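Local coordinates for protein MgGH51 (Meripilus giganteus, PDB 6ZPV) that hydrolyses alpha-L-arabinofuranosidic bonds as a family GH51 glycosidase, probably releasing arabinose from the side chains of plant polysaccharides, at residues F345-N350 with R378-T383; Y361-F366 with P388-V393; S396-V401 with T424-E429. All coordinates share one frame; numbering follows the deposited sequence.

Contact 1: residues F345-N350 with R378-T383; sequences FVEVGN and RFIATT
Val346 reaches both Arg378 and Ile380 through its backbone, joining strands 345-348 and 378-381 as parallel neighbours in the (beta/alpha)8 barrel; with helix 359-373 they form one beta-alpha-beta unit. Three hydrogen bonds make the ladder: Val346 N to Arg378 O (3.1 Å), Ile380 N to Val346 O (2.8 Å) and Val348 N to Ile380 O (3.0 Å). Apolar contacts fill the face turned to helix 359-373. With its CG anti to the carbonyl carbon (chi1 -68°), Phe379 lies alongside Val346, CE1 being 3.6 Å from Val346 CB, while Val348 CG2 meets CD1 of the same ring at 4.0 Å. On the other face Phe345 and Arg378 run side by side, Phe345 CD1 4.0 Å from Arg378 CB, with ring and guanidinium planes 52° apart. The arginine chain extends past the ring and is held at its end by Ser396 and the carbonyl of Gln395. The polar ends look beyond the two strands: Glu347 OE1 forms a salt bridge with Arg226, and Thr382 OG1 is hydrogen-bonded to Asp352. The Thr382 methyl CG2 lies against the first strand, 3.3 Å from Val348 O and 3.4 Å from Glu347 OE2.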
loop_
_atom_site.group_PDB
_atom_site.type_symbol
_atom_site.label_atom_id
_atom_site.label_comp_id
_atom_site.label_asym_id
_atom_site.label_seq_id
_atom_site.Cartn_x
_atom_site.Cartn_y
_atom_site.Cartn_z
ATOM N N PHE A 345 -13.589 -4.921 10.955
ATOM C CA PHE A 345 -13.000 -3.727 11.595
ATOM C C PHE A 345 -13.187 -2.518 10.647
ATOM O O PHE A 345 -12.786 -2.600 9.493
ATOM C CB PHE A 345 -11.497 -3.938 11.798
ATOM C CG PHE A 345 -11.111 -5.119 12.647
ATOM C CD1 PHE A 345 -11.355 -5.129 14.001
ATOM C CD2 PHE A 345 -10.608 -6.243 12.052
ATOM C CE1 PHE A 345 -11.009 -6.236 14.758
ATOM C CE2 PHE A 345 -10.333 -7.374 12.820
ATOM C CZ PHE A 345 -10.508 -7.363 14.167
ATOM N N VAL A 346 -13.697 -1.431 11.205
ATOM C CA VAL A 346 -13.834 -0.166 10.493
ATOM C C VAL A 346 -13.219 0.937 11.343
ATOM O O VAL A 346 -13.527 1.019 12.566
ATOM C CB VAL A 346 -15.290 0.166 10.093
ATOM C CG1 VAL A 346 -15.446 1.613 9.678
ATOM C CG2 VAL A 346 -15.762 -0.812 9.033
ATOM N N GLU A 347 -12.369 1.751 10.718
ATOM C CA GLU A 347 -11.722 2.864 11.424
ATOM C C GLU A 347 -12.446 4.167 11.083
ATOM O O GLU A 347 -12.730 4.447 9.905
ATOM C CB GLU A 347 -10.225 2.909 11.042
ATOM C CG GLU A 347 -9.432 3.942 11.819
ATOM C CD GLU A 347 -7.942 3.708 11.827
ATOM O OE1 GLU A 347 -7.486 2.732 11.215
ATOM O OE2 GLU A 347 -7.226 4.558 12.489
ATOM N N VAL A 348 -12.752 4.965 12.117
ATOM C CA VAL A 348 -13.603 6.155 11.935
ATOM C C VAL A 348 -12.668 7.360 11.789
ATOM O O VAL A 348 -12.193 7.937 12.802
ATOM C CB VAL A 348 -14.601 6.263 13.089
ATOM C CG1 VAL A 348 -15.464 7.516 12.946
ATOM C CG2 VAL A 348 -15.450 5.006 13.156
ATOM N N GLY A 349 -12.392 7.756 10.548
ATOM C CA GLY A 349 -11.496 8.881 10.293
ATOM C C GLY A 349 -10.027 8.460 10.238
ATOM O O GLY A 349 -9.713 7.263 10.138
ATOM N N ASN A 350 -9.168 9.470 10.273
ATOM C CA ASN A 350 -7.705 9.254 10.367
ATOM C C ASN A 350 -7.160 10.367 11.250
ATOM O O ASN A 350 -7.390 11.569 11.002
ATOM C CB ASN A 350 -7.017 9.327 9.011
ATOM C CG ASN A 350 -5.529 9.097 9.134
ATOM O OD1 ASN A 350 -5.129 8.002 9.552
ATOM N ND2 ASN A 350 -4.704 10.107 8.831
ATOM N N ARG A 378 -16.434 -4.059 14.553
ATOM C CA ARG A 378 -15.735 -3.356 15.620
ATOM C C ARG A 378 -15.195 -2.030 15.086
ATOM O O ARG A 378 -14.414 -2.005 14.134
ATOM C CB ARG A 378 -14.601 -4.208 16.195
ATOM C CG ARG A 378 -14.027 -3.716 17.508
ATOM C CD ARG A 378 -12.830 -4.532 17.985
ATOM N NE ARG A 378 -12.493 -4.296 19.384
ATOM C CZ ARG A 378 -12.710 -5.124 20.387
ATOM N NH1 ARG A 378 -13.405 -6.249 20.222
ATOM N NH2 ARG A 378 -12.298 -4.756 21.624
ATOM N N PHE A 379 -15.608 -0.928 15.688
ATOM C CA PHE A 379 -15.233 0.417 15.250
ATOM C C PHE A 379 -14.039 0.933 16.027
ATOM O O PHE A 379 -14.002 0.886 17.272
ATOM C CB PHE A 379 -16.427 1.380 15.324
ATOM C CG PHE A 379 -17.490 1.024 14.297
ATOM C CD1 PHE A 379 -17.355 1.473 12.984
ATOM C CD2 PHE A 379 -18.529 0.171 14.594
ATOM C CE1 PHE A 379 -18.259 1.096 12.000
ATOM C CE2 PHE A 379 -19.409 -0.234 13.604
ATOM C CZ PHE A 379 -19.274 0.214 12.313
ATOM N N ILE A 380 -13.066 1.494 15.312
ATOM C CA ILE A 380 -11.776 1.938 15.895
ATOM C C ILE A 380 -11.726 3.467 15.902
ATOM O O ILE A 380 -11.885 4.106 14.839
ATOM C CB ILE A 380 -10.607 1.360 15.081
ATOM C CG1 ILE A 380 -10.669 -0.150 14.909
ATOM C CG2 ILE A 380 -9.318 1.810 15.679
ATOM C CD1 ILE A 380 -9.825 -0.701 13.822
ATOM N N ALA A 381 -11.458 4.043 17.077
ATOM C CA ALA A 381 -11.320 5.483 17.278
ATOM C C ALA A 381 -9.877 5.925 16.970
ATOM O O ALA A 381 -8.921 5.159 17.203
ATOM C CB ALA A 381 -11.732 5.831 18.682
ATOM N N THR A 382 -9.744 7.198 16.568
ATOM C CA THR A 382 -8.457 7.684 16.105
ATOM C C THR A 382 -7.908 8.854 16.906
ATOM O O THR A 382 -6.787 9.323 16.629
ATOM C CB THR A 382 -8.567 8.119 14.631
ATOM O OG1 THR A 382 -9.331 9.320 14.636
ATOM C CG2 THR A 382 -9.138 7.049 13.738
ATOM N N THR A 383 -8.662 9.380 17.878
ATOM C CA THR A 383 -8.120 10.332 18.818
ATOM C C THR A 383 -7.092 9.624 19.745
ATOM O O THR A 383 -7.029 8.386 19.780
ATOM C CB THR A 383 -9.251 10.988 19.621
ATOM O OG1 THR A 383 -10.290 10.030 19.885
ATOM C CG2 THR A 383 -9.817 12.185 18.883
#

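Contact 2: residues Y361-F366 with P388-V393; sequences YRWHDF and PVLSPV. With MAN (alpha-D-mannopyranose), chain B.
Trp363 on helix 359-373 meets Leu390, Ser391 and Pro392 of the irregular connection that runs from strand 378-381 to strand 396-403 of the (beta/alpha)8 barrel without forming a helix of its own. One hydrogen bond crosses the contact: the indole NE1 donates to Pro392 O at 2.9 Å and 153°, in the carbonyl plane and on a lone pair. With CG anti to the backbone N (chi1 168°), the indole starts out toward the loop, and its other end packs on Phe379 and Ala381 of the sheet. Apolar packing is on one face of the ring. Leu390 crosses it at about a right angle, its CD1 over the face in a CH-pi contact 4.0 Å from the centroid of the five-membered ring and its CB 3.7 Å from Trp363 CD1. Separately, Pro392 CD comes within 3.6 Å of Trp363 NE1. An alanine at Trp363 would probably leave Pro392 O without its N-H partner and open a gap beside Leu390. A carbonyl also wedges between two side chains: Ser391 O, the carbonyl oxygen of the cis peptide bond to Pro392, sits at the edges of both rings, 3.4 Å from Trp363 CD1 and 3.2 Å from His364 CD2. Outward, the same loop lies against a glycan, probably N-linked at Asn421, where Val389 CG2 is 3.7 Å from O6 of the mannose. The His364 ring has its own hold within the helix, ND1 donating to Asp365 OD1 at 2.9 Å, nearly in the ring plane.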
loop_
_atom_site.group_PDB
_atom_site.type_symbol
_atom_site.label_atom_id
_atom_site.label_comp_id
_atom_site.label_asym_id
_atom_site.label_seq_id
_atom_site.Cartn_x
_atom_site.Cartn_y
_atom_site.Cartn_z
ATOM N N TYR A 361 -18.504 14.530 18.767
ATOM C CA TYR A 361 -19.809 14.450 18.101
ATOM C C TYR A 361 -19.706 13.680 16.791
ATOM O O TYR A 361 -20.663 13.040 16.376
ATOM C CB TYR A 361 -20.528 15.810 17.959
ATOM C CG TYR A 361 -19.975 16.799 16.948
ATOM C CD1 TYR A 361 -20.104 16.578 15.588
ATOM C CD2 TYR A 361 -19.372 17.979 17.330
ATOM C CE1 TYR A 361 -19.629 17.510 14.657
ATOM C CE2 TYR A 361 -18.889 18.902 16.432
ATOM C CZ TYR A 361 -19.058 18.688 15.087
ATOM O OH TYR A 361 -18.550 19.635 14.201
ATOM N N ARG A 362 -18.575 13.804 16.086
ATOM C CA ARG A 362 -18.412 13.063 14.835
ATOM C C ARG A 362 -18.380 11.532 15.107
ATOM O O ARG A 362 -19.141 10.769 14.470
ATOM C CB ARG A 362 -17.198 13.535 14.042
ATOM C CG ARG A 362 -17.314 14.992 13.626
ATOM C CD ARG A 362 -16.150 15.502 12.775
ATOM N NE ARG A 362 -14.858 15.525 13.467
ATOM C CZ ARG A 362 -13.793 14.760 13.264
ATOM N NH1 ARG A 362 -13.821 13.727 12.427
ATOM N NH2 ARG A 362 -12.670 15.035 13.882
ATOM N N TRP A 363 -17.516 11.125 16.017
ATOM C CA TRP A 363 -17.511 9.724 16.480
ATOM C C TRP A 363 -18.897 9.328 16.968
ATOM O O TRP A 363 -19.407 8.251 16.591
ATOM C CB TRP A 363 -16.491 9.578 17.634
ATOM C CG TRP A 363 -16.590 8.269 18.371
ATOM C CD1 TRP A 363 -17.310 8.007 19.488
ATOM C CD2 TRP A 363 -15.978 7.022 17.992
ATOM N NE1 TRP A 363 -17.223 6.699 19.828
ATOM C CE2 TRP A 363 -16.403 6.073 18.930
ATOM C CE3 TRP A 363 -15.146 6.598 16.942
ATOM C CZ2 TRP A 363 -16.009 4.742 18.882
ATOM C CZ3 TRP A 363 -14.766 5.285 16.893
ATOM C CH2 TRP A 363 -15.188 4.362 17.856
ATOM N N HIS A 364 -19.513 10.094 17.853
ATOM C CA HIS A 364 -20.813 9.665 18.383
ATOM C C HIS A 364 -21.805 9.443 17.248
ATOM O O HIS A 364 -22.489 8.394 17.217
ATOM C CB HIS A 364 -21.355 10.706 19.351
ATOM C CG HIS A 364 -22.728 10.345 19.844
ATOM N ND1 HIS A 364 -23.882 10.629 19.121
ATOM C CD2 HIS A 364 -23.112 9.622 20.900
ATOM C CE1 HIS A 364 -24.938 10.142 19.783
ATOM N NE2 HIS A 364 -24.503 9.543 20.820
ATOM N N ASP A 365 -21.906 10.397 16.351
ATOM C CA ASP A 365 -22.990 10.299 15.354
ATOM C C ASP A 365 -22.668 9.212 14.294
ATOM O O ASP A 365 -23.553 8.461 13.925
ATOM C CB ASP A 365 -23.260 11.660 14.707
ATOM C CG ASP A 365 -23.823 12.700 15.676
ATOM O OD1 ASP A 365 -24.077 12.368 16.857
ATOM O OD2 ASP A 365 -24.077 13.821 15.213
ATOM N N PHE A 366 -21.407 9.137 13.860
ATOM C CA PHE A 366 -21.038 8.063 12.937
ATOM C C PHE A 366 -21.204 6.730 13.576
ATOM O O PHE A 366 -21.818 5.851 12.947
ATOM C CB PHE A 366 -19.599 8.241 12.401
ATOM C CG PHE A 366 -19.440 9.101 11.170
ATOM C CD1 PHE A 366 -19.387 10.484 11.277
ATOM C CD2 PHE A 366 -19.393 8.516 9.937
ATOM C CE1 PHE A 366 -19.279 11.264 10.137
ATOM C CE2 PHE A 366 -19.292 9.300 8.783
ATOM C CZ PHE A 366 -19.219 10.661 8.892
ATOM N N PRO A 388 -10.070 13.112 23.995
ATOM C CA PRO A 388 -11.257 13.314 24.804
ATOM C C PRO A 388 -12.000 12.023 25.043
ATOM O O PRO A 388 -11.838 11.024 24.351
ATOM C CB PRO A 388 -12.103 14.217 23.885
ATOM C CG PRO A 388 -11.693 13.827 22.485
ATOM C CD PRO A 388 -10.206 13.544 22.595
ATOM N N VAL A 389 -12.910 12.087 25.988
ATOM C CA VAL A 389 -13.755 10.946 26.338
ATOM C C VAL A 389 -14.889 10.795 25.318
ATOM O O VAL A 389 -15.610 11.733 25.056
ATOM C CB VAL A 389 -14.335 11.150 27.715
ATOM C CG1 VAL A 389 -15.207 9.951 28.060
ATOM C CG2 VAL A 389 -13.229 11.422 28.740
ATOM N N LEU A 390 -14.959 9.641 24.666
ATOM C CA LEU A 390 -15.908 9.363 23.595
ATOM C C LEU A 390 -17.117 8.556 24.030
ATOM O O LEU A 390 -16.997 7.722 24.923
ATOM C CB LEU A 390 -15.219 8.672 22.434
ATOM C CG LEU A 390 -14.006 9.394 21.858
ATOM C CD1 LEU A 390 -13.348 8.523 20.772
ATOM C CD2 LEU A 390 -14.373 10.748 21.286
ATOM N N SER A 391 -18.240 8.796 23.360
ATOM C CA SER A 391 -19.481 8.037 23.531
ATOM C C SER A 391 -19.978 7.696 22.134
ATOM O O SER A 391 -20.133 8.587 21.297
ATOM C CB SER A 391 -20.495 8.915 24.243
ATOM O OG SER A 391 -21.708 8.222 24.325
ATOM N N PRO A 392 -20.286 6.423 21.810
ATOM C CA PRO A 392 -20.119 5.261 22.689
ATOM C C PRO A 392 -18.647 4.992 23.030
ATOM O O PRO A 392 -17.719 5.452 22.378
ATOM C CB PRO A 392 -20.738 4.119 21.830
ATOM C CG PRO A 392 -20.513 4.531 20.437
ATOM C CD PRO A 392 -20.711 6.011 20.469
ATOM N N VAL A 393 -18.452 4.222 24.089
ATOM C CA VAL A 393 -17.094 3.819 24.539
ATOM C C VAL A 393 -16.440 3.051 23.410
ATOM O O VAL A 393 -16.981 2.079 22.879
ATOM C CB VAL A 393 -17.157 2.986 25.827
ATOM C CG1 VAL A 393 -15.745 2.465 26.188
ATOM C CG2 VAL A 393 -17.732 3.756 26.977
HETATM C C1 MAN B . -12.640 15.466 31.634
HETATM C C2 MAN B . -13.435 16.568 32.311
HETATM C C3 MAN B . -14.305 16.051 33.496
HETATM C C4 MAN B . -15.142 14.893 33.029
HETATM C C5 MAN B . -14.274 13.792 32.389
HETATM C C6 MAN B . -15.138 12.584 31.908
HETATM O O2 MAN B . -14.303 17.202 31.330
HETATM O O3 MAN B . -15.174 17.079 33.912
HETATM O O4 MAN B . -15.896 14.375 34.130
HETATM O O5 MAN B . -13.508 14.382 31.328
HETATM O O6 MAN B . -15.927 13.027 30.767
#

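Contact 3: residues S396-V401 with T424-E429; sequences SYDVHV and TYFEGE
His400 and Glu429 both turn CG anti to the carbonyl carbon (chi1 -60° and -62°), and their side chains stack; Asp398 puts its CG anti to the backbone N, beside that pair. Glu429 CG lies over the imidazole face, 3.7 Å from the ring centroid, and its carboxylate follows, offset toward the rim with the planes 24° apart. His400 is fixed in rotation by NE2, which donates to Asp398 OD2 at 2.7 Å from above the carboxylate plane, and ND1 is hydrogen-bonded to Glu351. The other oxygen, Asp398 OD1, accepts Gly428 N at 2.9 Å on its syn side. A CB on Gly428 would collide with that oxygen; the Gly428 CA lies over one face of the Phe426 ring, offset toward its rim. At the start of the strands Ser396 OG donates to Thr424 OG1 (2.7 Å). Backbone hydrogen bonds of the parallel pair join Phe426 N to Tyr397 O (2.9 Å), Val399 N to Phe426 O (2.8 Å) and Val401 N to Glu429 O (2.9 Å). Glu429 forms a salt bridge with Arg226 and hydrogen bonds with Tyr402 and a glycerol, probably from the crystallisation liquor, which may mark a pocket at this end of the barrel. Strands 396-403 and 424-432, linked through helix 405-410, run between strands 378-381 and 474-479, with Arg226 of strand 224-227 reaching His400 and Phe426.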
loop_
_atom_site.group_PDB
_atom_site.type_symbol
_atom_site.label_atom_id
_atom_site.label_comp_id
_atom_site.label_asym_id
_atom_site.label_seq_id
_atom_site.Cartn_x
_atom_site.Cartn_y
_atom_site.Cartn_z
ATOM N N SER A 396 -11.837 -0.103 20.479
ATOM C CA SER A 396 -10.436 -0.080 20.029
ATOM C C SER A 396 -9.999 1.349 19.740
ATOM O O SER A 396 -10.829 2.202 19.310
ATOM C CB SER A 396 -10.264 -0.913 18.812
ATOM O OG SER A 396 -10.544 -2.283 18.976
ATOM N N TYR A 397 -8.706 1.572 19.870
ATOM C CA TYR A 397 -8.017 2.799 19.449
ATOM C C TYR A 397 -6.857 2.440 18.514
ATOM O O TYR A 397 -6.200 1.404 18.716
ATOM C CB TYR A 397 -7.417 3.554 20.637
ATOM C CG TYR A 397 -8.392 4.462 21.358
ATOM C CD1 TYR A 397 -8.668 5.722 20.839
ATOM C CD2 TYR A 397 -9.035 4.134 22.537
ATOM C CE1 TYR A 397 -9.513 6.613 21.453
ATOM C CE2 TYR A 397 -9.901 5.014 23.158
ATOM C CZ TYR A 397 -10.146 6.273 22.626
ATOM O OH TYR A 397 -10.937 7.159 23.287
ATOM N N ASP A 398 -6.590 3.323 17.542
ATOM C CA ASP A 398 -5.453 3.284 16.640
ATOM C C ASP A 398 -4.387 4.245 17.166
ATOM O O ASP A 398 -4.657 5.459 17.297
ATOM C CB ASP A 398 -5.851 3.646 15.210
ATOM C CG ASP A 398 -4.722 3.538 14.191
ATOM O OD1 ASP A 398 -3.611 3.106 14.627
ATOM O OD2 ASP A 398 -4.926 3.915 13.008
ATOM N N VAL A 399 -3.211 3.711 17.487
ATOM C CA VAL A 399 -2.043 4.469 18.003
ATOM C C VAL A 399 -0.981 4.522 16.925
ATOM O O VAL A 399 -0.593 3.472 16.362
ATOM C CB VAL A 399 -1.527 3.775 19.285
ATOM C CG1 VAL A 399 -0.352 4.508 19.875
ATOM C CG2 VAL A 399 -2.614 3.569 20.305
ATOM N N HIS A 400 -0.456 5.719 16.635
ATOM C CA HIS A 400 0.617 5.919 15.649
ATOM C C HIS A 400 1.856 6.454 16.348
ATOM O O HIS A 400 1.727 7.352 17.170
ATOM C CB HIS A 400 0.203 6.950 14.573
ATOM C CG HIS A 400 -1.014 6.561 13.796
ATOM N ND1 HIS A 400 -1.613 7.443 12.912
ATOM C CD2 HIS A 400 -1.735 5.420 13.756
ATOM C CE1 HIS A 400 -2.658 6.831 12.384
ATOM N NE2 HIS A 400 -2.774 5.604 12.863
ATOM N N VAL A 401 3.038 5.996 15.963
ATOM C CA VAL A 401 4.289 6.610 16.479
ATOM C C VAL A 401 5.403 6.536 15.432
ATOM O O VAL A 401 5.719 5.447 14.924
ATOM C CB VAL A 401 4.715 6.014 17.832
ATOM C CG1 VAL A 401 5.041 4.526 17.774
ATOM C CG2 VAL A 401 5.877 6.813 18.396
ATOM N N THR A 424 -9.061 -2.899 23.035
ATOM C CA THR A 424 -7.926 -3.388 22.283
ATOM C C THR A 424 -7.303 -2.236 21.487
ATOM O O THR A 424 -7.945 -1.243 21.179
ATOM C CB THR A 424 -8.314 -4.576 21.405
ATOM O OG1 THR A 424 -9.297 -4.170 20.463
ATOM C CG2 THR A 424 -8.773 -5.769 22.177
ATOM N N TYR A 425 -6.043 -2.425 21.131
ATOM C CA TYR A 425 -5.197 -1.382 20.549
ATOM C C TYR A 425 -4.613 -1.844 19.234
ATOM O O TYR A 425 -4.102 -2.991 19.135
ATOM C CB TYR A 425 -4.140 -0.935 21.549
ATOM C CG TYR A 425 -4.739 -0.300 22.782
ATOM C CD1 TYR A 425 -5.081 1.041 22.803
ATOM C CD2 TYR A 425 -5.124 -1.040 23.891
ATOM C CE1 TYR A 425 -5.711 1.620 23.886
ATOM C CE2 TYR A 425 -5.778 -0.487 24.999
ATOM C CZ TYR A 425 -6.069 0.869 24.986
ATOM O OH TYR A 425 -6.682 1.482 26.041
ATOM N N PHE A 426 -4.672 -0.970 18.264
ATOM C CA PHE A 426 -4.121 -1.192 16.910
ATOM C C PHE A 426 -2.952 -0.224 16.763
ATOM O O PHE A 426 -3.141 0.998 16.841
ATOM C CB PHE A 426 -5.213 -0.807 15.915
ATOM C CG PHE A 426 -4.862 -0.797 14.451
ATOM C CD1 PHE A 426 -3.872 -1.592 13.949
ATOM C CD2 PHE A 426 -5.592 -0.006 13.560
ATOM C CE1 PHE A 426 -3.599 -1.631 12.585
ATOM C CE2 PHE A 426 -5.344 -0.043 12.191
ATOM C CZ PHE A 426 -4.348 -0.882 11.715
ATOM N N GLU A 427 -1.719 -0.726 16.589
ATOM C CA GLU A 427 -0.573 0.133 16.305
ATOM C C GLU A 427 -0.553 0.339 14.786
ATOM O O GLU A 427 0.199 -0.349 14.064
ATOM C CB GLU A 427 0.712 -0.487 16.838
ATOM C CG GLU A 427 1.823 0.536 16.973
ATOM C CD GLU A 427 1.835 1.339 18.253
ATOM O OE1 GLU A 427 1.049 1.077 19.170
ATOM O OE2 GLU A 427 2.709 2.287 18.348
ATOM N N GLY A 428 -1.446 1.221 14.301
ATOM C CA GLY A 428 -1.737 1.265 12.873
ATOM C C GLY A 428 -0.696 1.911 12.012
ATOM O O GLY A 428 -0.726 1.765 10.782
ATOM N N GLU A 429 0.217 2.689 12.631
ATOM C CA GLU A 429 1.391 3.206 11.930
ATOM C C GLU A 429 2.519 3.244 12.964
ATOM O O GLU A 429 2.381 3.897 14.006
ATOM C CB GLU A 429 1.183 4.660 11.436
ATOM C CG GLU A 429 0.047 4.802 10.428
ATOM C CD GLU A 429 -0.278 6.206 9.975
ATOM O OE1 GLU A 429 0.649 7.092 10.006
ATOM O OE2 GLU A 429 -1.453 6.460 9.632
#

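Contacts 1 and 3 are buried strand pairings in the same parallel barrel sheet, and they adjoin, since strands 378-381 and 396-403 are neighbours. Contact 2 lies farther out and is partly exposed, holding the outer layer: helix 359-373, which links the two strands of contact 1, and the loop that leads from contact 1 into contact 3. Its Leu390 touches both Thr383 of contact 1 and the Tyr397 hydroxyl of contact 3. Contact 1 is mostly a backbone ladder with apolar sides, contact 2 rests on one indole, with the glycan against the outer side of its loop, and contact 3 gathers carboxylates and an imidazole.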